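Local coordinates for dual specificity protein phosphatase 14 (Homo sapiens, PDB 2WGP) that dephosphorylates phosphotyrosine, phosphoserine and phosphothreonine in proteins, inactivating the MAP kinases ERK, JNK and p38 and restraining T-cell receptor signalling through TAB1, at residues Y88-A93 and I158-Q163; V131-A136 and G152-L157; I62-F65 and E71-K74; S39-R44 and L107-A112; V170-V173 and G178-P181. All blocks are in the same frame, centred on the assembly; numbering follows the deposited sequence.

Contact 1 (Y88-A93 and I158-Q163)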
# COMPACT_ATOMS: atom_id res chain seq x y z
N TYR A 88 20.67 -0.73 14.33
CA TYR A 88 22.11 -0.87 14.47
C TYR A 88 22.84 0.46 14.68
O TYR A 88 24.07 0.48 14.80
CB TYR A 88 22.69 -1.59 13.26
CG TYR A 88 22.21 -3.04 13.12
CD1 TYR A 88 22.86 -4.07 13.81
CD2 TYR A 88 21.13 -3.37 12.33
CE1 TYR A 88 22.46 -5.40 13.68
CE2 TYR A 88 20.71 -4.71 12.20
CZ TYR A 88 21.38 -5.72 12.89
OH TYR A 88 20.99 -7.04 12.79
N PHE A 89 22.11 1.57 14.73
CA PHE A 89 22.75 2.88 14.85
C PHE A 89 23.61 2.96 16.11
O PHE A 89 24.82 3.22 16.02
CB PHE A 89 21.73 4.02 14.81
CG PHE A 89 21.15 4.33 13.42
CD1 PHE A 89 20.07 5.22 13.32
CD2 PHE A 89 21.66 3.77 12.23
CE1 PHE A 89 19.53 5.52 12.07
CE2 PHE A 89 21.10 4.09 11.00
CZ PHE A 89 20.06 4.97 10.93
N ASP A 90 23.01 2.69 17.27
CA ASP A 90 23.72 2.75 18.56
C ASP A 90 24.77 1.66 18.67
O ASP A 90 25.90 1.93 19.04
CB ASP A 90 22.75 2.67 19.76
CG ASP A 90 21.99 3.97 19.99
OD1 ASP A 90 20.77 3.91 20.30
OD2 ASP A 90 22.60 5.05 19.88
N THR A 91 24.42 0.43 18.30
CA THR A 91 25.36 -0.68 18.50
C THR A 91 26.61 -0.54 17.62
O THR A 91 27.74 -0.76 18.11
CB THR A 91 24.67 -2.05 18.37
OG1 THR A 91 24.14 -2.20 17.06
CG2 THR A 91 23.52 -2.19 19.41
N VAL A 92 26.45 -0.12 16.36
CA VAL A 92 27.61 0.04 15.47
C VAL A 92 28.41 1.29 15.87
O VAL A 92 29.64 1.26 15.89
CB VAL A 92 27.24 0.04 13.94
CG1 VAL A 92 28.42 0.45 13.05
CG2 VAL A 92 26.71 -1.34 13.51
N ALA A 93 27.70 2.39 16.16
CA ALA A 93 28.35 3.62 16.59
C ALA A 93 29.15 3.39 17.89
O ALA A 93 30.29 3.83 18.00
CB ALA A 93 27.32 4.73 16.75
N ILE A 158 16.80 10.64 10.07
CA ILE A 158 16.09 11.85 10.50
C ILE A 158 15.47 11.65 11.88
O ILE A 158 15.56 12.51 12.74
CB ILE A 158 15.02 12.32 9.48
CG1 ILE A 158 15.68 12.93 8.25
CG2 ILE A 158 14.07 13.37 10.15
CD1 ILE A 158 14.77 13.04 6.97
N ASP A 159 14.85 10.48 12.08
CA ASP A 159 14.32 10.12 13.40
C ASP A 159 15.44 10.08 14.44
O ASP A 159 15.28 10.62 15.52
CB ASP A 159 13.55 8.78 13.37
CG ASP A 159 12.77 8.53 14.66
OD1 ASP A 159 13.39 8.15 15.67
OD2 ASP A 159 11.54 8.75 14.68
N TYR A 160 16.56 9.44 14.11
CA TYR A 160 17.70 9.32 15.03
C TYR A 160 18.30 10.69 15.37
O TYR A 160 18.60 10.96 16.53
CB TYR A 160 18.77 8.43 14.42
CG TYR A 160 19.90 8.02 15.34
CD1 TYR A 160 19.65 7.35 16.55
CD2 TYR A 160 21.24 8.24 14.98
CE1 TYR A 160 20.67 6.92 17.37
CE2 TYR A 160 22.27 7.85 15.80
CZ TYR A 160 21.99 7.18 16.99
OH TYR A 160 23.03 6.77 17.76
N GLU A 161 18.42 11.55 14.35
CA GLU A 161 18.85 12.94 14.58
C GLU A 161 17.93 13.64 15.58
O GLU A 161 18.40 14.32 16.50
CB GLU A 161 18.88 13.73 13.29
CG GLU A 161 19.48 15.16 13.52
CD GLU A 161 19.35 16.11 12.35
OE1 GLU A 161 18.46 15.92 11.50
OE2 GLU A 161 20.17 17.08 12.29
N ARG A 162 16.61 13.48 15.40
CA ARG A 162 15.63 14.09 16.30
C ARG A 162 15.77 13.55 17.73
O ARG A 162 15.65 14.32 18.70
CB ARG A 162 14.19 13.89 15.80
CG ARG A 162 13.81 14.65 14.52
CD ARG A 162 12.44 14.13 13.95
NE ARG A 162 11.32 14.58 14.80
CZ ARG A 162 10.28 13.84 15.20
NH1 ARG A 162 10.15 12.56 14.86
NH2 ARG A 162 9.35 14.39 15.96
N GLN A 163 16.04 12.25 17.86
CA GLN A 163 16.28 11.63 19.17
C GLN A 163 17.54 12.26 19.84
O GLN A 163 17.55 12.54 21.04
CB GLN A 163 16.50 10.12 19.05
CG GLN A 163 15.32 9.29 18.57
CD GLN A 163 15.71 7.82 18.33
OE1 GLN A 163 16.28 7.20 19.22
NE2 GLN A 163 15.47 7.30 17.12
O HOH W 1 18.94 5.77 20.45
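CG of Tyr160, opposite its own backbone N (chi1 -170°), sends the phenol out toward helix 89-101, and CG of Phe89, beside its backbone N (chi1 -75°), lays that ring alongside the root of the tyrosine. The two side chains run past each other in opposite directions. Phe89 CB sits over the face of the phenol, 3.9 Å from the centroid of the Tyr160 ring, in a CH-pi contact almost on the ring normal. Farther along, Phe89 CD1 comes within 3.5 Å of Tyr160 CG above the same face. The ring planes are inclined at 52°. At its far end the phenol becomes polar: Tyr160 OH donates to Asp90 OD2 at 2.8 Å, the carboxylate oxygen lying near the plane of the ring but receiving the bond from above its own carboxylate plane. A water donates to the other oxygen, Asp90 OD1, at 2.6 Å and, at a long 3.3 Å, to Gln163 OE1. A phenylalanine in place of Tyr160 would keep the ring over Phe89 CB but would probably leave Asp90 OD2 without its phenolic donor. Asp90 OD2 also forms a salt bridge with Lys127. Tyr177 of the second subunit packs on Tyr160. Within the chain, this buried contact joins the start of helix 89-101 to helix 151-165, with helix 116-129 against both: Thr119 and Ala123 touch Phe89, and Lys127 lies on Tyr160.

Contact 2 (V131-A136 and G152-L157)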
# COMPACT_ATOMS: atom_id res chain seq x y z
N VAL A 131 27.62 16.42 15.55
CA VAL A 131 27.38 17.12 14.32
C VAL A 131 25.94 16.75 13.91
O VAL A 131 25.51 15.63 14.13
CB VAL A 131 28.54 16.72 13.35
CG1 VAL A 131 28.28 15.44 12.60
CG2 VAL A 131 29.00 17.86 12.49
N CYS A 132 25.18 17.72 13.38
CA CYS A 132 23.84 17.46 12.91
C CYS A 132 23.86 16.59 11.65
O CYS A 132 24.93 16.35 11.03
CB CYS A 132 23.08 18.77 12.65
SG CYS A 132 23.66 19.71 11.22
N LEU A 133 22.70 16.11 11.26
CA LEU A 133 22.57 15.19 10.13
C LEU A 133 23.07 15.81 8.81
O LEU A 133 23.76 15.14 8.04
CB LEU A 133 21.12 14.75 9.98
CG LEU A 133 20.76 13.83 8.83
CD1 LEU A 133 21.69 12.59 8.81
CD2 LEU A 133 19.29 13.43 8.96
N LEU A 134 22.75 17.08 8.56
CA LEU A 134 23.21 17.73 7.34
C LEU A 134 24.76 17.78 7.31
O LEU A 134 25.39 17.44 6.30
CB LEU A 134 22.62 19.14 7.20
CG LEU A 134 23.05 19.94 5.98
CD1 LEU A 134 22.76 19.19 4.65
CD2 LEU A 134 22.41 21.36 6.00
N GLU A 135 25.37 18.17 8.43
CA GLU A 135 26.83 18.22 8.52
C GLU A 135 27.47 16.84 8.37
O GLU A 135 28.50 16.71 7.73
CB GLU A 135 27.31 18.82 9.85
CG GLU A 135 26.98 20.25 10.15
CD GLU A 135 27.46 20.69 11.59
OE1 GLU A 135 26.80 20.35 12.65
OE2 GLU A 135 28.50 21.38 11.66
N ALA A 136 26.85 15.83 8.99
CA ALA A 136 27.34 14.45 8.98
C ALA A 136 27.31 13.89 7.54
O ALA A 136 28.26 13.28 7.09
CB ALA A 136 26.50 13.57 9.96
N GLY A 152 14.44 5.24 2.70
CA GLY A 152 14.05 4.68 4.00
C GLY A 152 15.11 4.89 5.07
O GLY A 152 14.83 5.26 6.23
N PHE A 153 16.37 4.69 4.66
CA PHE A 153 17.49 4.97 5.53
C PHE A 153 17.50 6.45 5.95
O PHE A 153 17.79 6.75 7.11
CB PHE A 153 18.83 4.58 4.86
CG PHE A 153 19.03 3.07 4.66
CD1 PHE A 153 20.18 2.61 4.02
CD2 PHE A 153 18.13 2.13 5.13
CE1 PHE A 153 20.43 1.26 3.85
CE2 PHE A 153 18.36 0.75 4.95
CZ PHE A 153 19.51 0.32 4.31
N TRP A 154 17.23 7.36 5.02
CA TRP A 154 17.04 8.77 5.33
C TRP A 154 15.95 9.03 6.38
O TRP A 154 16.20 9.77 7.32
CB TRP A 154 16.80 9.60 4.06
CG TRP A 154 18.09 10.04 3.45
CD1 TRP A 154 18.66 9.56 2.33
CD2 TRP A 154 18.97 11.04 3.96
NE1 TRP A 154 19.85 10.20 2.09
CE2 TRP A 154 20.07 11.11 3.08
CE3 TRP A 154 18.95 11.89 5.09
CZ2 TRP A 154 21.14 12.00 3.27
CZ3 TRP A 154 20.01 12.79 5.26
CH2 TRP A 154 21.08 12.83 4.36
N ARG A 155 14.76 8.45 6.22
CA ARG A 155 13.70 8.54 7.25
C ARG A 155 14.23 8.12 8.62
O ARG A 155 14.01 8.78 9.62
CB ARG A 155 12.47 7.69 6.89
CG ARG A 155 11.70 8.18 5.70
CD ARG A 155 10.34 7.48 5.57
NE ARG A 155 10.42 6.05 5.23
CZ ARG A 155 10.51 5.53 4.00
NH1 ARG A 155 10.56 6.30 2.91
NH2 ARG A 155 10.56 4.21 3.86
N GLN A 156 15.01 7.05 8.64
CA GLN A 156 15.52 6.50 9.89
C GLN A 156 16.59 7.40 10.49
O GLN A 156 16.60 7.63 11.70
CB GLN A 156 16.00 5.06 9.68
CG GLN A 156 14.89 4.09 9.30
CD GLN A 156 15.37 2.67 9.08
OE1 GLN A 156 16.02 2.08 9.95
NE2 GLN A 156 15.01 2.07 7.92
N LEU A 157 17.49 7.92 9.65
CA LEU A 157 18.50 8.90 10.11
C LEU A 157 17.88 10.17 10.69
O LEU A 157 18.39 10.71 11.68
CB LEU A 157 19.42 9.30 8.95
CG LEU A 157 20.49 8.29 8.56
CD1 LEU A 157 21.12 8.67 7.26
CD2 LEU A 157 21.53 8.09 9.68
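Leu133, in the first turn of helix 133-143, packs against Trp154 and Leu157 of helix 151-165 in a helix-helix contact of the phosphatase catalytic domain. From CB the leucine side chain heads for the other helix, CG lying opposite the backbone N (chi1 178°). Leu133 CG reaches Trp154 CZ3 at 3.8 Å, on the six-membered part of the indole, which it approaches obliquely. There the chain forks, and both methyls stay close to that same indole carbon. The CD1 branch of Leu133 also meets Leu157 CB at 4.0 Å, while its CD2 lies beside the backbone carbonyl oxygen of Leu157. The end of the leucine thus abuts both the indole and the backbone at Leu157, and the two leucine side chains cross at about a right angle. Ile122 and Met126 of helix 116-129 touch Leu133 as well, and the indole N-H of Trp154 is bonded to the hydroxyl of Tyr184 in helix 182-188. The helix that carries Leu133 begins with a capping box formed by Cys132 and Glu135. Glu135 N donates weakly to Cys132 SG at 3.6 Å, and in return Cys132 N donates to Glu135 OE1 at 3.2 Å, from the anti side and 25° out of the carboxylate plane.

Contact 3 (I62-F65 and E71-K74)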
# COMPACT_ATOMS: atom_id res chain seq x y z
N ILE A 62 27.35 -10.65 1.56
CA ILE A 62 28.81 -10.85 1.52
C ILE A 62 29.25 -11.58 2.81
O ILE A 62 29.05 -11.08 3.91
CB ILE A 62 29.59 -9.52 1.41
CG1 ILE A 62 29.09 -8.71 0.23
CG2 ILE A 62 31.14 -9.78 1.35
CD1 ILE A 62 29.90 -7.41 -0.04
N PRO A 63 29.85 -12.78 2.66
CA PRO A 63 30.41 -13.49 3.84
C PRO A 63 31.70 -12.84 4.36
O PRO A 63 32.49 -12.34 3.57
CB PRO A 63 30.71 -14.90 3.32
CG PRO A 63 30.22 -14.92 1.87
CD PRO A 63 30.03 -13.54 1.41
N ASN A 64 31.92 -12.85 5.67
CA ASN A 64 33.19 -12.32 6.24
C ASN A 64 34.32 -13.16 5.71
O ASN A 64 34.23 -14.40 5.72
CB ASN A 64 33.20 -12.38 7.76
CG ASN A 64 32.17 -11.48 8.41
OD1 ASN A 64 31.78 -10.46 7.85
ND2 ASN A 64 31.73 -11.85 9.60
N PHE A 65 35.40 -12.52 5.27
CA PHE A 65 36.55 -13.28 4.79
C PHE A 65 37.22 -13.99 5.95
O PHE A 65 37.82 -15.03 5.77
CB PHE A 65 37.55 -12.40 4.03
CG PHE A 65 38.45 -13.20 3.11
CD1 PHE A 65 38.07 -13.45 1.79
CD2 PHE A 65 39.65 -13.73 3.59
CE1 PHE A 65 38.90 -14.23 0.94
CE2 PHE A 65 40.48 -14.49 2.76
CZ PHE A 65 40.11 -14.74 1.43
N GLU A 71 39.00 -8.26 13.85
CA GLU A 71 37.76 -8.59 14.50
C GLU A 71 36.66 -8.32 13.49
O GLU A 71 36.73 -7.36 12.74
CB GLU A 71 37.61 -7.68 15.72
CG GLU A 71 36.36 -7.85 16.50
CD GLU A 71 36.23 -6.81 17.60
OE1 GLU A 71 35.29 -6.94 18.40
OE2 GLU A 71 37.06 -5.87 17.67
N TYR A 72 35.65 -9.18 13.42
CA TYR A 72 34.56 -9.00 12.45
C TYR A 72 33.23 -8.84 13.16
O TYR A 72 32.93 -9.58 14.12
CB TYR A 72 34.47 -10.20 11.50
CG TYR A 72 35.55 -10.27 10.48
CD1 TYR A 72 36.80 -10.80 10.79
CD2 TYR A 72 35.35 -9.82 9.18
CE1 TYR A 72 37.79 -10.88 9.87
CE2 TYR A 72 36.35 -9.86 8.25
CZ TYR A 72 37.57 -10.40 8.59
OH TYR A 72 38.58 -10.48 7.67
N VAL A 73 32.42 -7.89 12.67
CA VAL A 73 31.05 -7.67 13.12
C VAL A 73 30.10 -7.69 11.91
O VAL A 73 30.23 -6.89 11.02
CB VAL A 73 30.89 -6.33 13.86
CG1 VAL A 73 29.43 -6.13 14.32
CG2 VAL A 73 31.87 -6.23 15.06
N LYS A 74 29.17 -8.63 11.90
CA LYS A 74 28.21 -8.77 10.80
C LYS A 74 26.92 -8.05 11.18
O LYS A 74 26.35 -8.30 12.25
CB LYS A 74 27.93 -10.25 10.59
CG LYS A 74 26.90 -10.62 9.52
CD LYS A 74 27.56 -10.69 8.15
CE LYS A 74 26.79 -11.60 7.23
NZ LYS A 74 27.49 -11.80 5.94
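Van der Waals contact is centred on Asn64 and Tyr72, whose side chains slide past each other in opposite directions. Asn64 CB lies 3.6 Å from Tyr72 CD2, approaching the ring obliquely, and the amide follows toward the root of the tyrosine, with Asn64 ND2 at 3.7 Å from Tyr72 CB. Amide and ring planes are turned 34° apart. The outer part of the ring continues along the backbone to Phe65, where Tyr72 CE2 is 4.1 Å from Phe65 N. The polar approach belongs to Lys74. Its chain starts opposite the backbone N and then bends at chi2 (85°), which carries the ammonium across to the loop, where Lys74 NZ stands 2.7 Å from Ile62 O. The ammonium has a weak hydrogen bond to the carbonyl of Ile60. Outside the pair of segments, Asn57 ND2 from strand 54-57 donates both to the carbonyl of Ile62 and to Asn64 OD1, while Tyr72 OH is bonded to the backbone N of Trp67. Segment 62-65 lies against strand 71-74, outermost in this chain's sheet, and the side chain of Ile62 is about 7 Å from that of Cys110. The chemistry is that of a surface contact: CB and amide of Asn64 lie along the Tyr72 ring, Asn64 OD1, Tyr72 OH and Lys74 NZ find polar partners beyond it, and the positive charge of Lys74 would probably be eased by the nearby carbonyls of Ile60 and Ile62.

Contact 4 (S39-R44 and L107-A112). With PO4 (phosphate ion), chain C.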
# COMPACT_ATOMS: atom_id res chain seq x y z
N SER A 39 34.59 -5.33 -1.76
CA SER A 39 35.84 -5.72 -2.44
C SER A 39 37.15 -5.40 -1.71
O SER A 39 38.10 -6.20 -1.79
CB SER A 39 35.88 -5.13 -3.87
OG SER A 39 36.38 -3.79 -3.89
N VAL A 40 37.22 -4.26 -1.00
CA VAL A 40 38.42 -3.85 -0.27
C VAL A 40 38.54 -4.61 1.05
O VAL A 40 39.63 -4.70 1.64
CB VAL A 40 38.48 -2.31 0.05
CG1 VAL A 40 38.32 -1.49 -1.24
CG2 VAL A 40 37.44 -1.89 1.09
N ALA A 41 37.41 -5.14 1.52
CA ALA A 41 37.34 -5.75 2.84
C ALA A 41 38.24 -6.99 2.95
O ALA A 41 38.77 -7.23 4.03
CB ALA A 41 35.91 -6.06 3.20
N SER A 42 38.47 -7.72 1.85
CA SER A 42 39.38 -8.87 1.85
C SER A 42 40.87 -8.54 1.55
O SER A 42 41.71 -9.44 1.52
CB SER A 42 38.89 -9.92 0.84
OG SER A 42 38.76 -9.35 -0.44
N ASN A 43 41.18 -7.26 1.32
CA ASN A 43 42.57 -6.85 1.06
C ASN A 43 43.28 -6.57 2.39
O ASN A 43 43.33 -5.43 2.87
CB ASN A 43 42.61 -5.63 0.14
CG ASN A 43 44.02 -5.30 -0.36
OD1 ASN A 43 45.02 -5.69 0.24
ND2 ASN A 43 44.08 -4.55 -1.45
N ARG A 44 43.82 -7.64 2.96
CA ARG A 44 44.50 -7.60 4.25
C ARG A 44 45.56 -6.50 4.31
O ARG A 44 45.56 -5.69 5.23
CB ARG A 44 45.10 -8.99 4.53
CG ARG A 44 45.86 -9.18 5.85
CD ARG A 44 46.48 -10.58 5.85
NE ARG A 44 47.57 -10.76 6.80
CZ ARG A 44 48.81 -10.28 6.66
NH1 ARG A 44 49.15 -9.53 5.61
NH2 ARG A 44 49.72 -10.54 7.60
N LEU A 107 36.68 -0.43 9.74
CA LEU A 107 36.11 -0.31 8.42
C LEU A 107 34.66 -0.75 8.45
O LEU A 107 34.34 -1.89 8.85
CB LEU A 107 36.86 -1.14 7.41
CG LEU A 107 36.21 -1.26 6.03
CD1 LEU A 107 36.30 0.07 5.23
CD2 LEU A 107 36.88 -2.43 5.29
N VAL A 108 33.77 0.15 8.07
CA VAL A 108 32.37 -0.20 7.87
C VAL A 108 32.20 -0.33 6.37
O VAL A 108 32.39 0.67 5.63
CB VAL A 108 31.36 0.81 8.45
CG1 VAL A 108 29.92 0.30 8.22
CG2 VAL A 108 31.64 1.12 9.98
N HIS A 109 31.89 -1.55 5.92
CA HIS A 109 31.72 -1.81 4.49
C HIS A 109 30.33 -2.36 4.19
O HIS A 109 29.67 -2.96 5.06
CB HIS A 109 32.82 -2.71 3.89
CG HIS A 109 32.62 -4.19 4.08
ND1 HIS A 109 31.76 -4.94 3.28
CD2 HIS A 109 33.20 -5.07 4.94
CE1 HIS A 109 31.81 -6.21 3.67
NE2 HIS A 109 32.67 -6.31 4.67
N CYS A 110 29.90 -2.15 2.96
CA CYS A 110 28.71 -2.83 2.44
C CYS A 110 29.13 -3.45 1.10
O CYS A 110 30.23 -4.00 1.02
CB CYS A 110 27.55 -1.84 2.36
SG CYS A 110 27.91 -0.23 1.63
N ALA A 111 28.28 -3.39 0.07
CA ALA A 111 28.61 -3.92 -1.25
C ALA A 111 29.19 -2.80 -2.11
O ALA A 111 30.36 -2.83 -2.48
CB ALA A 111 27.36 -4.53 -1.93
N ALA A 112 28.39 -1.75 -2.29
CA ALA A 112 28.71 -0.63 -3.16
C ALA A 112 29.40 0.54 -2.47
O ALA A 112 29.89 1.44 -3.13
CB ALA A 112 27.42 -0.14 -3.88
P PO4 C . 24.97 -0.64 -0.66
O1 PO4 C . 24.20 -0.64 0.63
O2 PO4 C . 25.74 -1.88 -0.98
O3 PO4 C . 26.00 0.49 -0.63
O4 PO4 C . 24.03 -0.33 -1.83
O HOH W 2 31.92 -5.23 -2.85
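The P-loop of the protein tyrosine phosphatases, which starts at the catalytic Cys110, leaves strand 106-109 beside the short helix 38-41. Ala41 CB rests over one face of the imidazole of His109, with its shortest approach, 3.4 Å, to His109 CD2; the methyl is displaced toward the rim of the ring, a CH-pi contact. Two residues earlier on the strand, Leu107 CD2 meets Val40 CG2 at 4.3 Å, and Ala41 touches the same methyl. The imidazole is also fixed in its rotation. His109 ND1 donates to Cys110 O at 2.9 Å along a nearly straight line (175°), with the acceptor in the plane of the ring, so this second-shell histidine holds the carbonyl of the nucleophilic cysteine itself. A bound phosphate ion occupies the loop: Ala111 N and Ala112 N both donate to its O2, the latter at 3.0 Å, and Cys110 SG lies 3.0 Å from its O3. Val114, Ser115 and Arg116 grip the ion further. A water joins Ser39 N to Ala111 O, linking the helix to the loop. Strand 106-109 runs between strands 33-36 and 54-57 of the sheet; Ile55 and Asn57 of the latter touch His109, and Leu47 of helix 44-49 packs on Leu107.

Contact 5 (V170-V173 and G178-P181)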
# COMPACT_ATOMS: atom_id res chain seq x y z
N VAL A 170 17.47 17.95 8.08
CA VAL A 170 17.04 17.44 6.77
C VAL A 170 15.58 17.00 6.90
O VAL A 170 15.20 16.40 7.90
CB VAL A 170 17.90 16.22 6.33
CG1 VAL A 170 17.43 15.67 4.97
CG2 VAL A 170 19.38 16.59 6.30
N LYS A 171 14.80 17.30 5.88
CA LYS A 171 13.38 16.98 5.80
C LYS A 171 13.14 16.15 4.55
O LYS A 171 13.79 16.35 3.53
CB LYS A 171 12.56 18.26 5.65
CG LYS A 171 11.59 18.50 6.76
CD LYS A 171 11.26 20.00 6.93
CE LYS A 171 10.24 20.52 5.89
NZ LYS A 171 9.28 21.47 6.55
N MET A 172 12.17 15.25 4.63
CA MET A 172 11.71 14.51 3.45
C MET A 172 10.70 15.40 2.72
O MET A 172 9.79 15.96 3.33
CB MET A 172 11.11 13.16 3.86
CG MET A 172 12.07 12.28 4.65
SD MET A 172 13.56 11.74 3.79
CE MET A 172 12.91 10.70 2.53
N VAL A 173 10.90 15.53 1.42
CA VAL A 173 10.08 16.38 0.57
C VAL A 173 9.62 15.59 -0.65
O VAL A 173 10.32 14.70 -1.14
CB VAL A 173 10.82 17.67 0.16
CG1 VAL A 173 11.19 18.53 1.44
CG2 VAL A 173 12.04 17.37 -0.71
N GLY A 178 9.38 11.27 -6.57
CA GLY A 178 9.28 10.60 -5.31
C GLY A 178 9.63 11.48 -4.12
O GLY A 178 10.10 12.62 -4.25
N ILE A 179 9.38 10.93 -2.94
CA ILE A 179 9.72 11.57 -1.69
C ILE A 179 11.20 11.31 -1.43
O ILE A 179 11.64 10.16 -1.47
CB ILE A 179 8.86 11.04 -0.53
CG1 ILE A 179 7.39 11.45 -0.74
CG2 ILE A 179 9.37 11.59 0.83
CD1 ILE A 179 6.35 10.53 -0.07
N VAL A 180 11.96 12.36 -1.16
CA VAL A 180 13.40 12.23 -0.94
C VAL A 180 13.82 13.22 0.13
O VAL A 180 13.13 14.23 0.34
CB VAL A 180 14.19 12.53 -2.27
CG1 VAL A 180 13.91 11.46 -3.32
CG2 VAL A 180 13.85 13.99 -2.81
N PRO A 181 14.97 12.97 0.78
CA PRO A 181 15.49 14.05 1.60
C PRO A 181 15.72 15.33 0.77
O PRO A 181 16.14 15.27 -0.40
CB PRO A 181 16.82 13.50 2.13
CG PRO A 181 17.23 12.47 1.08
CD PRO A 181 15.93 11.86 0.65
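Val180 O takes the shortest hydrogen bond of this beta hairpin, from Val173 N at 2.8 Å and nearly straight (174°), and it also receives a CA-H...O contact from Met172 CA. Val180 N returns a bond to Val173 O at 2.9 Å, which makes Val173 and Val180 an antiparallel hydrogen-bonded pair with both side chains on the same face. Next to it, Met172 and Pro181 form a non-hydrogen-bonded pair with CA atoms only 4.2 Å apart. The methionine chain, bent at both chi2 (-64°) and chi3, curls back over the proline, bringing Met172 CE to 3.7 Å from Pro181 CD, while its CB touches the CG2 methyl of Ile179. An alanine at Met172 would keep the CB contact with Ile179 but would probably open a gap beside the proline ring, where sulfur and methyl now lie. Trp154 of helix 151-165 packs on Val170, Met172 and Pro181, and the backbone of Met172 is hydrogen-bonded to the fourth subunit, whose own Val173 and Ile179 lie on their counterparts here. Just before the first strand, Val170 lies side by side with Pro181, Val170 CG1 being 3.6 Å from Pro181 CB.

In the fold
The contacts fall into two groups. Contact 4 holds the catalytic cysteine and the phosphate, and contact 3 lies beside it, centres about 9 Å apart; they join where Ile62 CD1 lies 3.6 Å from Cys110 O. Contacts 1 and 2 lie on helix 151-165, and contact 5 packs against it. The centres of contacts 1 and 2 are about 9 Å apart, and Glu161 OE2, probably hydrogen-bonded to Leu133 N at 2.9 Å, ties them. Contact 2 leads on to contact 5 through Trp154 CD1, 3.5 Å from Pro181 CG, and Ile158 packs from contact 1 against the hairpin. Contacts 4 and 5 have centres about 29 Å and nearest atoms about 17 Å apart, so contact 5 does not reach the site.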